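Mevalonate diphosphate decarboxylase (Legionella pneumophila, PDB 3LTO) probably catalyses the ATP-dependent decarboxylation of mevalonate diphosphate to isopentenyl diphosphate, a step of isoprenoid biosynthesis. Local coordinates at residues Ala72-Arg75 with Phe76-Leu80; Ala116-Lys119 with Cys120-Ala124. All blocks are in the same frame, centred on the assembly; numbering follows the deposited sequence.

Contact 1: residues Ala72-Arg75 with Phe76-Leu80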
ATOM      1  N   ALA A  72     -18.812  13.213 -16.139  1.00 16.59           N
ATOM      2  CA  ALA A  72     -17.504  12.860 -16.688  1.00 16.19           C
ATOM      3  C   ALA A  72     -16.580  14.062 -16.688  1.00 15.39           C
ATOM      4  O   ALA A  72     -15.403  13.966 -16.334  1.00 15.21           O
ATOM      5  CB  ALA A  72     -17.653  12.335 -18.110  1.00 16.89           C
ATOM      6  N   GLN A  73     -17.122  15.200 -17.092  1.00 14.40           N
ATOM      7  CA  GLN A  73     -16.344  16.422 -17.152  1.00 14.43           C
ATOM      8  C   GLN A  73     -15.897  16.847 -15.760  1.00 11.56           C
ATOM      9  O   GLN A  73     -14.749  17.222 -15.559  1.00 10.91           O
ATOM     10  CB  GLN A  73     -17.178  17.518 -17.809  1.00 14.87           C
ATOM     11  CG  GLN A  73     -16.471  18.841 -17.958  1.00 16.86           C
ATOM     12  CD  GLN A  73     -17.245  19.797 -18.831  1.00 17.13           C
ATOM     13  OE1 GLN A  73     -18.472  19.720 -18.918  1.00 22.30           O
ATOM     14  NE2 GLN A  73     -16.542  20.712 -19.473  1.00 20.89           N
ATOM     15  N   LYS A  74     -16.809  16.774 -14.799  1.00 10.94           N
ATOM     16  CA  LYS A  74     -16.504  17.148 -13.425  1.00 12.03           C
ATOM     17  C   LYS A  74     -15.318  16.360 -12.871  1.00 12.19           C
ATOM     18  O   LYS A  74     -14.394  16.939 -12.296  1.00 12.84           O
ATOM     19  CB  LYS A  74     -17.722  16.912 -12.537  1.00 10.70           C
ATOM     20  CG  LYS A  74     -17.413  16.988 -11.067  1.00 13.25           C
ATOM     21  CD  LYS A  74     -18.581  16.491 -10.247  1.00 17.92           C
ATOM     22  CE  LYS A  74     -18.110  15.744  -9.023  1.00 20.02           C
ATOM     23  NZ  LYS A  74     -17.624  14.395  -9.408  1.00 24.59           N
ATOM     24  N   ARG A  75     -15.357  15.044 -13.047  1.00 11.52           N
ATOM     25  CA  ARG A  75     -14.294  14.170 -12.565  1.00 12.69           C
ATOM     26  C   ARG A  75     -12.961  14.462 -13.241  1.00 10.29           C
ATOM     27  O   ARG A  75     -11.926  14.510 -12.586  1.00 10.31           O
ATOM     28  CB  ARG A  75     -14.660  12.702 -12.814  1.00 17.19           C
ATOM     29  CG  ARG A  75     -15.925  12.226 -12.122  1.00 25.68           C
ATOM     30  CD  ARG A  75     -15.672  11.917 -10.660  1.00 33.66           C
ATOM     31  NE  ARG A  75     -14.696  10.843 -10.487  1.00 39.16           N
ATOM     32  CZ  ARG A  75     -14.317  10.363  -9.305  1.00 41.76           C
ATOM     33  NH1 ARG A  75     -14.834  10.861  -8.186  1.00 43.10           N
ATOM     34  NH2 ARG A  75     -13.422   9.388  -9.238  1.00 42.46           N
ATOM     35  N   PHE A  76     -12.995  14.652 -14.557  1.00  9.60           N
ATOM     36  CA  PHE A  76     -11.779  14.894 -15.329  1.00  9.88           C
ATOM     37  C   PHE A  76     -11.096  16.210 -14.966  1.00 10.10           C
ATOM     38  O   PHE A  76      -9.881  16.252 -14.792  1.00  8.73           O
ATOM     39  CB  PHE A  76     -12.097  14.852 -16.834  1.00 10.04           C
ATOM     40  CG  PHE A  76     -10.980  14.276 -17.679  1.00 12.07           C
ATOM     41  CD1 PHE A  76     -10.441  13.023 -17.385  1.00 12.42           C
ATOM     42  CD2 PHE A  76     -10.483  14.977 -18.776  1.00 11.47           C
ATOM     43  CE1 PHE A  76      -9.423  12.476 -18.170  1.00 10.36           C
ATOM     44  CE2 PHE A  76      -9.470  14.442 -19.565  1.00 10.88           C
ATOM     45  CZ  PHE A  76      -8.938  13.187 -19.262  1.00 12.22           C
ATOM     46  N   ILE A  77     -11.880  17.280 -14.857  1.00 10.26           N
ATOM     47  CA  ILE A  77     -11.345  18.582 -14.502  1.00  9.18           C
ATOM     48  C   ILE A  77     -10.847  18.555 -13.049  1.00  9.87           C
ATOM     49  O   ILE A  77      -9.737  19.014 -12.755  1.00 10.03           O
ATOM     50  CB  ILE A  77     -12.416  19.683 -14.732  1.00  8.94           C
ATOM     51  CG1 ILE A  77     -12.556  19.930 -16.242  1.00 10.44           C
ATOM     52  CG2 ILE A  77     -12.039  20.972 -14.004  1.00 10.03           C
ATOM     53  CD1 ILE A  77     -13.661  20.909 -16.638  1.00 10.00           C
ATOM     54  N   ASP A  78     -11.646  18.001 -12.142  1.00  9.03           N
ATOM     55  CA  ASP A  78     -11.215  17.913 -10.746  1.00  9.86           C
ATOM     56  C   ASP A  78      -9.849  17.221 -10.652  1.00 10.03           C
ATOM     57  O   ASP A  78      -9.025  17.572  -9.808  1.00  9.29           O
ATOM     58  CB  ASP A  78     -12.218  17.121  -9.898  1.00  9.47           C
ATOM     59  CG  ASP A  78     -13.425  17.938  -9.506  1.00 12.29           C
ATOM     60  OD1 ASP A  78     -13.381  19.180  -9.657  1.00 12.55           O
ATOM     61  OD2 ASP A  78     -14.412  17.336  -9.031  1.00 11.57           O
ATOM     62  N   HIS A  79      -9.609  16.233 -11.512  1.00  8.42           N
ATOM     63  CA  HIS A  79      -8.335  15.530 -11.468  1.00  9.47           C
ATOM     64  C   HIS A  79      -7.201  16.457 -11.880  1.00  9.81           C
ATOM     65  O   HIS A  79      -6.098  16.362 -11.346  1.00 10.87           O
ATOM     66  CB  HIS A  79      -8.350  14.289 -12.367  1.00 10.09           C
ATOM     67  CG  HIS A  79      -7.126  13.440 -12.230  1.00 10.73           C
ATOM     68  ND1 HIS A  79      -6.766  12.845 -11.041  1.00 10.36           N
ATOM     69  CD2 HIS A  79      -6.161  13.113 -13.120  1.00 11.11           C
ATOM     70  CE1 HIS A  79      -5.631  12.189 -11.203  1.00  8.85           C
ATOM     71  NE2 HIS A  79      -5.241  12.336 -12.457  1.00 11.88           N
ATOM     72  N   LEU A  80      -7.463  17.354 -12.827  1.00  8.55           N
ATOM     73  CA  LEU A  80      -6.422  18.281 -13.242  1.00  8.15           C
ATOM     74  C   LEU A  80      -6.153  19.229 -12.080  1.00  8.12           C
ATOM     75  O   LEU A  80      -5.000  19.485 -11.741  1.00  9.31           O
ATOM     76  CB  LEU A  80      -6.833  19.084 -14.484  1.00  5.79           C
ATOM     77  CG  LEU A  80      -5.791  20.129 -14.925  1.00  7.99           C
ATOM     78  CD1 LEU A  80      -4.442  19.428 -15.091  1.00  6.64           C
ATOM     79  CD2 LEU A  80      -6.203  20.824 -16.238  1.00  4.11           C
TER
HETATM   80  O   HOH W   1     -14.517  14.534  -8.884  1.00 19.51           O
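K74 and D78 stand one turn apart near the start of helix 71-87, the crossover helix of a beta-alpha-beta unit between strands 54-55 and 93-99. Their side chains approach at a slant and make no direct salt bridge. K74 NZ stays 4.4 Å from D78 OD2, and a water joins the two. It accepts from K74 NZ at 3.2 Å and donates to D78 OD2 at 2.8 Å. The K74 chain leaves with CG anti to the backbone N (chi1 168°), then bends at its third and fourth torsions to carry NZ back to this water. The ammonium's direct partner is E71, with which it forms a salt bridge; D78 is reached only through the water. The aliphatic part of K74 also comes close: CG lies 3.6 Å from D78 OD2.

On another side of the helix Q73 and I77 lie alongside each other and point the same way. Q73 CG packs against I77 CD1 at 3.7 Å. Both side chains also touch W55 on strand 54-55.

The backbone follows the i to i+4 pattern. I77 N binds Q73 O at 3.0 Å in a nearly straight bond, with an N-H...O angle of 171°. D78 N binds K74 O, and F76 N binds A72 O. H79 N reaches R75 O at a more bent angle of 143°.

The R75 guanidinium has its partner elsewhere: NH2 bonds to the carbonyl of G146, and the side chain lies near a bound sulfate. F76 goes inward, where its ring meets F114 edge-to-face. A polar outer face and a hydrophobic inner face mark this as an amphipathic helix packed on a sheet, as in alpha/beta crossover units.

Contact 2: residues Ala116-Lys119 with Cys120-Ala124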
ATOM      1  N   ALA A 116      -3.582   9.204 -19.066  1.00  9.17           N
ATOM      2  CA  ALA A 116      -3.030  10.167 -20.031  1.00 10.22           C
ATOM      3  C   ALA A 116      -3.014  11.574 -19.427  1.00  9.89           C
ATOM      4  O   ALA A 116      -2.025  12.289 -19.531  1.00 12.83           O
ATOM      5  CB  ALA A 116      -3.861  10.172 -21.317  1.00  8.19           C
ATOM      6  N   LEU A 117      -4.119  11.971 -18.806  1.00  8.06           N
ATOM      7  CA  LEU A 117      -4.191  13.283 -18.182  1.00  8.62           C
ATOM      8  C   LEU A 117      -3.115  13.401 -17.101  1.00  8.70           C
ATOM      9  O   LEU A 117      -2.438  14.422 -16.994  1.00 10.81           O
ATOM     10  CB  LEU A 117      -5.571  13.513 -17.547  1.00  8.03           C
ATOM     11  CG  LEU A 117      -5.715  14.821 -16.753  1.00  8.15           C
ATOM     12  CD1 LEU A 117      -5.286  16.007 -17.608  1.00  6.96           C
ATOM     13  CD2 LEU A 117      -7.162  14.992 -16.308  1.00  8.02           C
ATOM     14  N   THR A 118      -2.962  12.355 -16.296  1.00  7.69           N
ATOM     15  CA  THR A 118      -1.965  12.382 -15.239  1.00  7.60           C
ATOM     16  C   THR A 118      -0.566  12.588 -15.815  1.00  7.06           C
ATOM     17  O   THR A 118       0.192  13.429 -15.341  1.00  5.38           O
ATOM     18  CB  THR A 118      -1.967  11.079 -14.420  1.00  7.40           C
ATOM     19  OG1 THR A 118      -3.246  10.898 -13.801  1.00 10.42           O
ATOM     20  CG2 THR A 118      -0.887  11.138 -13.347  1.00  8.26           C
ATOM     21  N   LYS A 119      -0.238  11.809 -16.839  1.00  7.32           N
ATOM     22  CA  LYS A 119       1.066  11.890 -17.490  1.00  9.63           C
ATOM     23  C   LYS A 119       1.309  13.249 -18.135  1.00  8.36           C
ATOM     24  O   LYS A 119       2.376  13.844 -17.959  1.00  9.97           O
ATOM     25  CB  LYS A 119       1.193  10.770 -18.536  1.00 11.02           C
ATOM     26  CG  LYS A 119       1.103   9.392 -17.907  1.00 13.24           C
ATOM     27  CD  LYS A 119       0.929   8.273 -18.925  1.00 17.69           C
ATOM     28  CE  LYS A 119       2.208   7.959 -19.679  1.00 19.56           C
ATOM     29  NZ  LYS A 119       2.066   6.697 -20.465  1.00 20.06           N
ATOM     30  N   CYS A 120       0.323  13.751 -18.872  1.00  6.10           N
ATOM     31  CA  CYS A 120       0.482  15.046 -19.521  1.00  5.58           C
ATOM     32  C   CYS A 120       0.601  16.191 -18.501  1.00  5.82           C
ATOM     33  O   CYS A 120       1.458  17.062 -18.641  1.00  5.42           O
ATOM     34  CB  CYS A 120      -0.694  15.313 -20.457  1.00  5.09           C
ATOM     35  SG  CYS A 120      -0.452  16.720 -21.558  1.00  5.19           S
ATOM     36  N   ALA A 121      -0.250  16.184 -17.478  1.00  2.58           N
ATOM     37  CA  ALA A 121      -0.212  17.238 -16.467  1.00  6.61           C
ATOM     38  C   ALA A 121       1.103  17.178 -15.699  1.00  6.98           C
ATOM     39  O   ALA A 121       1.675  18.213 -15.339  1.00  6.70           O
ATOM     40  CB  ALA A 121      -1.406  17.103 -15.501  1.00  2.68           C
ATOM     41  N   SER A 122       1.580  15.961 -15.456  1.00  7.07           N
ATOM     42  CA  SER A 122       2.830  15.771 -14.742  1.00  8.85           C
ATOM     43  C   SER A 122       3.964  16.423 -15.512  1.00  8.85           C
ATOM     44  O   SER A 122       4.812  17.095 -14.929  1.00 10.04           O
ATOM     45  CB  SER A 122       3.122  14.280 -14.541  1.00  6.93           C
ATOM     46  OG  SER A 122       2.285  13.749 -13.534  1.00  6.07           O
ATOM     47  N   ILE A 123       3.966  16.226 -16.825  1.00  7.39           N
ATOM     48  CA  ILE A 123       4.995  16.805 -17.676  1.00  8.25           C
ATOM     49  C   ILE A 123       4.837  18.318 -17.677  1.00  9.04           C
ATOM     50  O   ILE A 123       5.751  19.052 -17.296  1.00 11.11           O
ATOM     51  CB  ILE A 123       4.883  16.257 -19.113  1.00  8.09           C
ATOM     52  CG1 ILE A 123       5.217  14.761 -19.109  1.00  8.23           C
ATOM     53  CG2 ILE A 123       5.809  17.026 -20.050  1.00  9.74           C
ATOM     54  CD1 ILE A 123       5.029  14.084 -20.439  1.00  7.61           C
ATOM     55  N   ALA A 124       3.659  18.775 -18.084  1.00  8.85           N
ATOM     56  CA  ALA A 124       3.351  20.197 -18.135  1.00  8.77           C
ATOM     57  C   ALA A 124       3.652  20.922 -16.824  1.00 10.54           C
ATOM     58  O   ALA A 124       4.347  21.931 -16.813  1.00 12.66           O
ATOM     59  CB  ALA A 124       1.889  20.387 -18.493  1.00  6.47           C
TER
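The first torsion of S122 (chi1 -75°) sets OG beside its own backbone N and turns the hydroxyl back along the helix to T118. S122 OG donates to T118 O at 2.8 Å. S122 N donates to the same oxygen at 2.9 Å in the regular helical bond. The two donors come from opposite faces of the carbonyl plane. OG stands above that plane, 37° out of it, while N is tilted from it less strongly. T118 O is therefore gripped by two bonds from one residue, and the serine hydroxyl has an acceptor in buried surroundings. L133 and P134 cover S122 from outside the helix.

In T118, chi1 (-61°) places CG2 anti to the backbone N, and this methyl is 4.1 Å from S122 OG. The hydroxyl branch OG1 points elsewhere. It bonds to H79 NE2 and to the carbonyl of F114.

This is the middle of helix 110-129, in the N-terminal domain of a GHMP-type fold. The helix packs on strands 2-12 and 31-47 and against helix 71-87. A121 packs against L80 and L83 of helix 71-87, and C120 against W3, A5 and L45 of the sheet. Within the helix, A121 CB rests 3.2 Å from L117 O. C120 N bonds to A116 O at 2.8 Å, nearly straight.

K119 and I123 lie toward the more open side. I123 N bonds to K119 O at 3.1 Å, and I123 CG1 sits 3.2 Å from that same oxygen. The K119 chain runs in much the same direction as I123, bends at its third torsion and delivers NZ to the carbonyl of Q6 on strand 2-12.

Contact 1 precedes contact 2 along the chain, and strand 93-99 lies between their helices. Contact 1 is on helix 71-87 and contact 2 on helix 110-129, both in the N-terminal domain. Their centres are about 14 Å apart, on the same side of the chain's centre. The two helices touch directly. L117 of contact 2 packs on F76 and H79 of contact 1, with L117 CD2 at 3.4 Å from F76 O and 3.8 Å from H79 CD2. One polar side-chain bond also joins the two contacts and sits among these hydrophobic ones. Together the helices form a neighbouring pair on the mixed sheet of the N-terminal domain.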